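Local structure of beta-gamma-crystallin (Geodia cydonium, 4IAU) at residues T23-D28 / R74-V79; K36-F41 / W57-E62. The protein is of unknown function but binds calcium and belongs to the beta/gamma-crystallins, built from Greek key strand motifs. All blocks are in the same frame, centred on the assembly; numbering follows the deposited sequence. Where two conformers were deposited one is given.

Contact 1 (T23-D28 / R74-V79); sequences TNITTD and RSFRPV
Arg74 reaches across to the loop 23-28 with its guanidinium, while the Ile25 side chain packs against the backbone of Arg74 and touches CE1 of Phe76. The arginine chain bends at chi2 (-87°), which places CD, and again at chi3, which places NE; the guanidinium meets the loop with its edge. NH2 of Arg74 gives a hydrogen bond of 2.8 Å to Ile25 O, close to the guanidinium plane, and Asp28 OD1 takes both NH1 (2.9 Å) and NH2 (3.0 Å) of Arg74 in a salt bridge on this single oxygen, the carboxylate plane turned 52° from the guanidinium. Arg74 and Ser75 both face Tyr42, a classic beta bulge where strand 75-78 begins beside strand 38-42 in one sheet of the Greek key domain. A water joins the two backbones and the arginine head, accepting from Ile25 N and Arg74 NE and donating to Arg74 O at 2.7 Å. An alanine in place of Arg74 would probably leave Asp28 OD1 without its charged mate and Ile25 O without its NH2 donor, freeing the loop to shift. Ile25 CG2 lies 3.8 Å from Arg74 O, and Ile25 CB and CG1 approach Phe76 CE1 at 4.2 Å. Ser75 OG is hydrogen-bonded to Gln44 O and Tyr47 N.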
ATOM      1  N   THR A  23      10.967   2.698   6.570  1.00  6.15           N
ATOM      2  CA  THR A  23      11.486   1.510   5.950  1.00  6.63           C
ATOM      3  C   THR A  23      12.114   0.555   6.934  1.00  6.29           C
ATOM      4  O   THR A  23      12.250  -0.650   6.664  1.00  6.83           O
ATOM      5  CB  THR A  23      12.608   1.870   4.894  0.82  9.76           C
ATOM      6  OG1 THR A  23      13.577   2.716   5.585  0.82 11.57           O
ATOM      7  CG2 THR A  23      12.086   2.671   3.769  0.82 12.37           C
ATOM      8  N   ASN A  24      12.572   1.099   8.058  1.00  6.42           N
ATOM      9  CA  ASN A  24      13.141   0.342   9.181  1.00  7.13           C
ATOM     10  C   ASN A  24      12.642   1.046  10.451  1.00  7.85           C
ATOM     11  O   ASN A  24      12.314   2.232  10.397  1.00  9.55           O
ATOM     12  CB  ASN A  24      14.649   0.342   9.188  1.00  7.74           C
ATOM     13  CG  ASN A  24      15.306  -0.230   7.998  1.00  9.99           C
ATOM     14  OD1 ASN A  24      15.434  -1.455   7.847  1.00 11.25           O
ATOM     15  ND2 ASN A  24      15.751   0.657   7.129  1.00 13.69           N
ATOM     16  N   ILE A  25      12.614   0.320  11.548  1.00  8.77           N
ATOM     17  CA  ILE A  25      12.198   0.908  12.824  1.00  8.56           C
ATOM     18  C   ILE A  25      12.986   0.161  13.888  1.00  8.88           C
ATOM     19  O   ILE A  25      12.916  -1.055  13.970  1.00 10.46           O
ATOM     20  CB  ILE A  25      10.651   0.892  12.962  1.00  9.03           C
ATOM     21  CG1 ILE A  25      10.243   1.598  14.244  1.00  9.51           C
ATOM     22  CG2 ILE A  25      10.033  -0.469  12.887  1.00  9.32           C
ATOM     23  CD1 ILE A  25      10.480   3.079  14.188  1.00 13.16           C
ATOM     24  N   THR A  26      13.710   0.871  14.743  1.00  9.22           N
ATOM     25  CA  THR A  26      14.508   0.173  15.780  1.00 10.38           C
ATOM     26  C   THR A  26      13.639  -0.320  16.929  1.00 10.10           C
ATOM     27  O   THR A  26      13.791  -1.431  17.441  1.00 13.66           O
ATOM     28  CB  THR A  26      15.654   1.065  16.258  0.60 13.08           C
ATOM     29  OG1 THR A  26      16.607   1.209  15.204  0.60 17.12           O
ATOM     30  CG2 THR A  26      16.381   0.358  17.385  0.60 14.65           C
ATOM     31  N   THR A  27      12.668   0.487  17.312  1.00  8.36           N
ATOM     32  CA  THR A  27      11.788   0.205  18.404  1.00  7.98           C
ATOM     33  C   THR A  27      10.799  -0.888  18.028  1.00  7.00           C
ATOM     34  O   THR A  27      10.301  -0.903  16.912  1.00  8.19           O
ATOM     35  CB  THR A  27      11.000   1.470  18.790  1.00  8.62           C
ATOM     36  OG1 THR A  27      11.908   2.447  19.319  1.00 11.37           O
ATOM     37  CG2 THR A  27       9.999   1.211  19.917  1.00  9.36           C
ATOM     38  N   ASP A  28      10.514  -1.787  18.958  1.00  7.65           N
ATOM     39  CA  ASP A  28       9.478  -2.802  18.818  1.00  7.59           C
ATOM     40  C   ASP A  28       8.166  -2.239  19.342  1.00  6.82           C
ATOM     41  O   ASP A  28       8.033  -1.947  20.545  1.00  8.84           O
ATOM     42  CB  ASP A  28       9.820  -4.060  19.573  1.00  8.12           C
ATOM     43  CG  ASP A  28      10.966  -4.868  19.011  1.00 10.29           C
ATOM     44  OD1 ASP A  28      11.402  -4.625  17.898  1.00  9.12           O
ATOM     45  OD2 ASP A  28      11.406  -5.791  19.720  1.00 18.76           O
ATOM     46  N   ARG A  74       8.344  -4.301  11.337  1.00  5.35           N
ATOM     47  CA  ARG A  74       9.698  -3.880  10.974  1.00  5.12           C
ATOM     48  C   ARG A  74       9.693  -2.790   9.917  1.00  4.89           C
ATOM     49  O   ARG A  74      10.769  -2.241   9.623  1.00  6.39           O
ATOM     50  CB  ARG A  74      10.571  -5.070  10.567  1.00  5.97           C
ATOM     51  CG  ARG A  74      10.958  -5.984  11.723  1.00  7.40           C
ATOM     52  CD  ARG A  74      12.221  -5.526  12.444  1.00  7.92           C
ATOM     53  NE  ARG A  74      12.075  -4.355  13.273  1.00  7.73           N
ATOM     54  CZ  ARG A  74      11.737  -4.374  14.547  1.00  7.76           C
ATOM     55  NH1 ARG A  74      11.367  -5.472  15.136  1.00  8.82           N
ATOM     56  NH2 ARG A  74      11.737  -3.236  15.246  1.00  9.33           N
ATOM     57  N   SER A  75       8.548  -2.430   9.364  1.00  4.96           N
ATOM     58  CA  SER A  75       8.402  -1.294   8.488  1.00  5.14           C
ATOM     59  C   SER A  75       6.918  -0.979   8.395  1.00  4.73           C
ATOM     60  O   SER A  75       6.068  -1.824   8.677  1.00  4.80           O
ATOM     61  CB  SER A  75       9.011  -1.522   7.095  1.00  5.34           C
ATOM     62  OG  SER A  75       8.430  -2.616   6.415  1.00  5.27           O
ATOM     63  N   PHE A  76       6.598   0.253   7.959  1.00  4.59           N
ATOM     64  CA  PHE A  76       5.203   0.657   7.822  1.00  4.59           C
ATOM     65  C   PHE A  76       5.186   1.943   7.038  1.00  4.35           C
ATOM     66  O   PHE A  76       6.155   2.714   7.017  1.00  5.21           O
ATOM     67  CB  PHE A  76       4.500   0.775   9.187  1.00  4.87           C
ATOM     68  CG  PHE A  76       5.168   1.682  10.200  1.00  5.17           C
ATOM     69  CD1 PHE A  76       6.139   1.173  11.035  1.00  5.77           C
ATOM     70  CD2 PHE A  76       4.834   3.018  10.323  1.00  5.82           C
ATOM     71  CE1 PHE A  76       6.736   2.001  11.990  1.00  6.59           C
ATOM     72  CE2 PHE A  76       5.434   3.810  11.262  1.00  7.00           C
ATOM     73  CZ  PHE A  76       6.394   3.315  12.106  1.00  6.71           C
ATOM     74  N   ARG A  77       4.038   2.207   6.380  1.00  4.66           N
ATOM     75  CA  ARG A  77       3.961   3.389   5.531  1.00  4.87           C
ATOM     76  C   ARG A  77       2.521   3.788   5.304  1.00  4.58           C
ATOM     77  O   ARG A  77       1.615   2.942   5.320  1.00  5.02           O
ATOM     78  CB  ARG A  77       4.669   3.165   4.172  1.00  5.33           C
ATOM     79  CG  ARG A  77       4.116   1.952   3.407  1.00  5.51           C
ATOM     80  CD  ARG A  77       4.855   1.804   2.081  1.00  5.37           C
ATOM     81  NE  ARG A  77       4.561   0.522   1.474  1.00  5.40           N
ATOM     82  CZ  ARG A  77       5.225   0.034   0.420  1.00  5.25           C
ATOM     83  NH1 ARG A  77       6.164   0.778  -0.174  1.00  5.55           N
ATOM     84  NH2 ARG A  77       4.968  -1.167  -0.042  1.00  5.48           N
ATOM     85  N   PRO A  78       2.277   5.064   5.030  1.00  4.72           N
ATOM     86  CA  PRO A  78       0.944   5.520   4.685  1.00  5.08           C
ATOM     87  C   PRO A  78       0.635   5.186   3.230  1.00  5.34           C
ATOM     88  O   PRO A  78       1.499   5.005   2.386  1.00  6.09           O
ATOM     89  CB  PRO A  78       1.032   7.039   4.915  1.00  6.09           C
ATOM     90  CG  PRO A  78       2.484   7.369   4.563  1.00  6.30           C
ATOM     91  CD  PRO A  78       3.260   6.195   5.055  1.00  5.67           C
ATOM     92  N   VAL A  79      -0.672   5.161   2.938  1.00  5.72           N
ATOM     93  CA  VAL A  79      -1.150   5.036   1.591  1.00  5.93           C
ATOM     94  C   VAL A  79      -1.442   6.459   1.115  1.00  5.79           C
ATOM     95  O   VAL A  79      -2.469   7.060   1.433  1.00  6.98           O
ATOM     96  CB  VAL A  79      -2.383   4.137   1.489  1.00  6.77           C
ATOM     97  CG1 VAL A  79      -2.832   3.991   0.036  1.00  8.21           C
ATOM     98  CG2 VAL A  79      -2.105   2.747   2.109  1.00  7.41           C
TER
HETATM   99  O   HOH W   1      12.984  -2.512  11.171  1.00  7.95           O

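Contact 2 (K36-F41 / W57-E62); sequences KGMWIF and WIKLDE
Phe41 and Leu60 meet at about a right angle on one face of an antiparallel strand pair, Leu60 CD1 lying 3.7 Å from Phe41 CE1. Ile58 packs closer to the backbone: its CG2, set between the backbone N and the carbonyl carbon, comes within 3.9 Å of Phe41 CB. Trp39 projects from the same face, but its indole leads away from strand 57-61, and its NE1 gives a hydrogen bond of 3.3 Å to Lys36 O, which lies in the indole plane. Val32 and Val34 of strand 31-36 cover Leu60 from the other sheet, and Trp39 and Phe41 also reach strand 5-9.

Met38, Ile40, Lys59 and Asp61 occupy the opposite face. Met38, a selenomethionine, runs alongside Asp61, pointing the same way, with CG 3.6 Å from Asp61 OD1. Lys59 crosses Met38 obliquely; its chain bends at chi3 (91°) and chi4, its CD comes 3.6 Å from Met38 CE, and NZ forms a salt bridge of 2.7 Å to Asp61 OD1.

Trp39 with Leu60 and Phe41 with Ile58 are hydrogen-bonded pairs, and Ile40 with Lys59 between them is a non-hydrogen-bonded pair. Beyond the regular pairing, Glu62 OE2 accepts a hydrogen bond from Gly37 N at 2.8 Å, met on the anti side of the carboxylate, and a water bridges Gly37 O to Glu62 N. Strand 57-61 is an outermost strand of its sheet within the chain. Apolar residues turned toward the second sheet, with polar groups mixed into the other face, fit the two-sheet Greek key domain of beta/gamma-crystallins.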
ATOM      1  N   LYS A  36      -4.978   9.507  11.304  1.00  5.54           N
ATOM      2  CA  LYS A  36      -5.269  10.132  10.021  1.00  5.47           C
ATOM      3  C   LYS A  36      -4.739   9.234   8.911  1.00  5.45           C
ATOM      4  O   LYS A  36      -3.599   8.802   8.923  1.00  5.81           O
ATOM      5  CB  LYS A  36      -4.619  11.506   9.841  1.00  6.65           C
ATOM      6  CG  LYS A  36      -4.958  12.541  10.880  1.00  8.96           C
ATOM      7  CD  LYS A  36      -4.143  13.847  10.580  1.00 11.97           C
ATOM      8  CE  LYS A  36      -4.378  14.849  11.623  1.00 13.19           C
ATOM      9  NZ  LYS A  36      -3.431  15.971  11.261  1.00 17.52           N
ATOM     10  N   GLY A  37      -5.581   9.003   7.914  1.00  6.18           N
ATOM     11  CA  GLY A  37      -5.163   8.321   6.701  1.00  6.50           C
ATOM     12  C   GLY A  37      -5.335   6.814   6.804  1.00  5.93           C
ATOM     13  O   GLY A  37      -6.211   6.293   7.493  1.00  6.56           O
HETATM   14  N   MSE A  38      -4.506   6.096   6.042  1.00  6.03           N
HETATM   15  CA  MSE A  38      -4.516   4.648   5.971  1.00  5.83           C
HETATM   16  C   MSE A  38      -3.057   4.188   5.960  1.00  5.85           C
HETATM   17  O   MSE A  38      -2.249   4.779   5.243  1.00  6.47           O
HETATM   18  CB  MSE A  38      -5.207   4.158   4.707  0.52  7.95           C
HETATM   19  CG  MSE A  38      -6.675   4.448   4.679  0.52  7.71           C
HETATM   20 SE   MSE A  38      -7.497   3.631   3.095  0.52 13.74          SE
HETATM   21  CE  MSE A  38      -6.026   2.493   2.622  0.52  7.95           C
ATOM     22  N   TRP A  39      -2.739   3.170   6.739  1.00  5.11           N
ATOM     23  CA  TRP A  39      -1.387   2.727   6.876  1.00  5.24           C
ATOM     24  C   TRP A  39      -1.274   1.217   6.667  1.00  5.08           C
ATOM     25  O   TRP A  39      -2.185   0.476   6.989  1.00  6.74           O
ATOM     26  CB  TRP A  39      -0.831   3.070   8.273  1.00  5.18           C
ATOM     27  CG  TRP A  39      -0.648   4.535   8.503  1.00  5.38           C
ATOM     28  CD1 TRP A  39      -1.629   5.471   8.677  1.00  5.48           C
ATOM     29  CD2 TRP A  39       0.587   5.238   8.554  1.00  4.79           C
ATOM     30  NE1 TRP A  39      -1.068   6.722   8.854  1.00  5.65           N
ATOM     31  CE2 TRP A  39       0.291   6.602   8.792  1.00  5.18           C
ATOM     32  CE3 TRP A  39       1.947   4.846   8.477  1.00  5.07           C
ATOM     33  CZ2 TRP A  39       1.303   7.575   8.917  1.00  5.69           C
ATOM     34  CZ3 TRP A  39       2.950   5.804   8.594  1.00  5.49           C
ATOM     35  CH2 TRP A  39       2.605   7.158   8.810  1.00  5.88           C
ATOM     36  N   ILE A  40      -0.113   0.780   6.205  1.00  4.81           N
ATOM     37  CA  ILE A  40       0.177  -0.636   6.057  1.00  4.69           C
ATOM     38  C   ILE A  40       1.419  -0.921   6.874  1.00  4.62           C
ATOM     39  O   ILE A  40       2.409  -0.174   6.838  1.00  5.27           O
ATOM     40  CB  ILE A  40       0.388  -1.075   4.584  1.00  5.31           C
ATOM     41  CG1 ILE A  40      -0.653  -0.462   3.675  1.00  6.73           C
ATOM     42  CG2 ILE A  40       0.374  -2.600   4.503  1.00  5.51           C
ATOM     43  CD1 ILE A  40      -0.479  -0.670   2.219  1.00  8.71           C
ATOM     44  N   PHE A  41       1.361  -2.014   7.627  1.00  4.73           N
ATOM     45  CA  PHE A  41       2.404  -2.498   8.518  1.00  4.89           C
ATOM     46  C   PHE A  41       2.910  -3.831   8.009  1.00  4.77           C
ATOM     47  O   PHE A  41       2.112  -4.653   7.538  1.00  5.39           O
ATOM     48  CB  PHE A  41       1.909  -2.620   9.961  0.61  5.67           C
ATOM     49  CG  PHE A  41       1.322  -1.302  10.465  0.61  5.45           C
ATOM     50  CD1 PHE A  41      -0.003  -0.993  10.132  0.61  5.70           C
ATOM     51  CD2 PHE A  41       2.098  -0.414  11.206  0.61  6.23           C
ATOM     52  CE1 PHE A  41      -0.471   0.258  10.511  0.61  7.01           C
ATOM     53  CE2 PHE A  41       1.611   0.831  11.539  0.61  7.75           C
ATOM     54  CZ  PHE A  41       0.332   1.149  11.164  0.61  8.10           C
ATOM     55  N   TRP A  57       1.425  -8.928   7.118  1.00  5.67           N
ATOM     56  CA  TRP A  57       1.097  -7.553   6.836  1.00  5.44           C
ATOM     57  C   TRP A  57      -0.270  -7.249   7.352  1.00  5.58           C
ATOM     58  O   TRP A  57      -1.116  -8.151   7.479  1.00  6.23           O
ATOM     59  CB  TRP A  57       1.190  -7.317   5.290  1.00  6.24           C
ATOM     60  CG  TRP A  57       0.130  -8.115   4.587  1.00  6.14           C
ATOM     61  CD1 TRP A  57       0.208  -9.451   4.267  1.00  6.12           C
ATOM     62  CD2 TRP A  57      -1.173  -7.669   4.203  1.00  6.53           C
ATOM     63  NE1 TRP A  57      -0.975  -9.852   3.696  1.00  6.89           N
ATOM     64  CE2 TRP A  57      -1.835  -8.798   3.638  1.00  7.05           C
ATOM     65  CE3 TRP A  57      -1.856  -6.469   4.271  1.00  7.19           C
ATOM     66  CZ2 TRP A  57      -3.137  -8.698   3.156  1.00  8.04           C
ATOM     67  CZ3 TRP A  57      -3.158  -6.372   3.790  1.00  8.45           C
ATOM     68  CH2 TRP A  57      -3.757  -7.497   3.238  1.00  9.04           C
ATOM     69  N   ILE A  58      -0.558  -5.957   7.571  1.00  5.66           N
ATOM     70  CA  ILE A  58      -1.902  -5.546   7.929  1.00  5.68           C
ATOM     71  C   ILE A  58      -2.111  -4.107   7.457  1.00  5.36           C
ATOM     72  O   ILE A  58      -1.225  -3.275   7.637  1.00  5.78           O
ATOM     73  CB  ILE A  58      -2.208  -5.726   9.422  1.00  6.61           C
ATOM     74  CG1 ILE A  58      -3.679  -5.404   9.710  1.00  8.22           C
ATOM     75  CG2 ILE A  58      -1.273  -4.907  10.301  1.00  7.16           C
ATOM     76  CD1 ILE A  58      -4.126  -5.878  11.073  1.00 12.58           C
ATOM     77  N   LYS A  59      -3.268  -3.828   6.878  1.00  5.64           N
ATOM     78  CA  LYS A  59      -3.681  -2.510   6.495  1.00  5.74           C
ATOM     79  C   LYS A  59      -4.686  -1.997   7.533  1.00  5.49           C
ATOM     80  O   LYS A  59      -5.659  -2.698   7.815  1.00  7.05           O
ATOM     81  CB  LYS A  59      -4.303  -2.520   5.081  0.61  8.46           C
ATOM     82  CG  LYS A  59      -4.772  -1.147   4.618  0.61 10.57           C
ATOM     83  CD  LYS A  59      -5.370  -0.967   3.239  0.61 13.99           C
ATOM     84  CE  LYS A  59      -6.859  -1.126   3.222  0.61 14.68           C
ATOM     85  NZ  LYS A  59      -7.679  -0.270   4.099  0.61 15.96           N
ATOM     86  N   LEU A  60      -4.462  -0.810   8.058  1.00  5.40           N
ATOM     87  CA  LEU A  60      -5.297  -0.228   9.059  1.00  5.71           C
ATOM     88  C   LEU A  60      -5.777   1.166   8.685  1.00  5.99           C
ATOM     89  O   LEU A  60      -5.061   2.006   8.178  1.00  7.01           O
ATOM     90  CB  LEU A  60      -4.539  -0.142  10.421  1.00  7.55           C
ATOM     91  CG  LEU A  60      -4.162  -1.506  11.010  1.00  7.80           C
ATOM     92  CD1 LEU A  60      -3.298  -1.296  12.257  1.00 11.40           C
ATOM     93  CD2 LEU A  60      -5.409  -2.300  11.344  1.00  9.96           C
ATOM     94  N   ASP A  61      -7.077   1.355   8.981  1.00  6.95           N
ATOM     95  CA  ASP A  61      -7.773   2.614   8.761  1.00  6.92           C
ATOM     96  C   ASP A  61      -7.865   3.401  10.056  1.00  6.60           C
ATOM     97  O   ASP A  61      -7.538   2.934  11.147  1.00  7.28           O
ATOM     98  CB  ASP A  61      -9.139   2.308   8.191  1.00  9.80           C
ATOM     99  CG  ASP A  61      -9.140   1.636   6.835  1.00 14.60           C
ATOM    100  OD1 ASP A  61      -8.131   1.522   6.108  1.00 17.92           O
ATOM    101  OD2 ASP A  61     -10.232   1.171   6.477  1.00 22.78           O
ATOM    102  N   GLU A  62      -8.320   4.638   9.915  1.00  6.55           N
ATOM    103  CA  GLU A  62      -8.537   5.524  11.062  1.00  6.45           C
ATOM    104  C   GLU A  62      -9.327   4.826  12.139  1.00  6.60           C
ATOM    105  O   GLU A  62     -10.334   4.133  11.859  1.00  7.93           O
ATOM    106  CB  GLU A  62      -9.281   6.758  10.575  1.00  6.86           C
ATOM    107  CG  GLU A  62      -8.364   7.724   9.825  1.00  6.64           C
ATOM    108  CD  GLU A  62      -9.036   8.765   8.961  1.00  7.50           C
ATOM    109  OE1 GLU A  62     -10.289   8.806   8.885  1.00  9.70           O
ATOM    110  OE2 GLU A  62      -8.310   9.650   8.390  1.00  7.33           O
TER
HETATM  111  O   HOH W   2      -8.843   5.433   7.164  1.00  9.65           O

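How the contacts relate
Contacts 1 and 2 meet along strand 38-42, which runs between strands 57-61 and 75-78 in one antiparallel sheet; their centres are 12 Å apart. Val79 N lies 2.8 Å from Met38 O and Arg77 O 2.9 Å from Ile40 N, both probable hydrogen bonds that join the two. Phe76 CB also packs 3.4 Å from Phe41 CD2, carrying the apolar layer of contact 2 on to Phe76, whose CE1 also meets Ile25. Contact 1 thus fastens a loop to one edge strand, while contact 2 pairs the other. The calcium site lies elsewhere: the side chain of Trp57 is about 12 Å from that of its ligand Ser114.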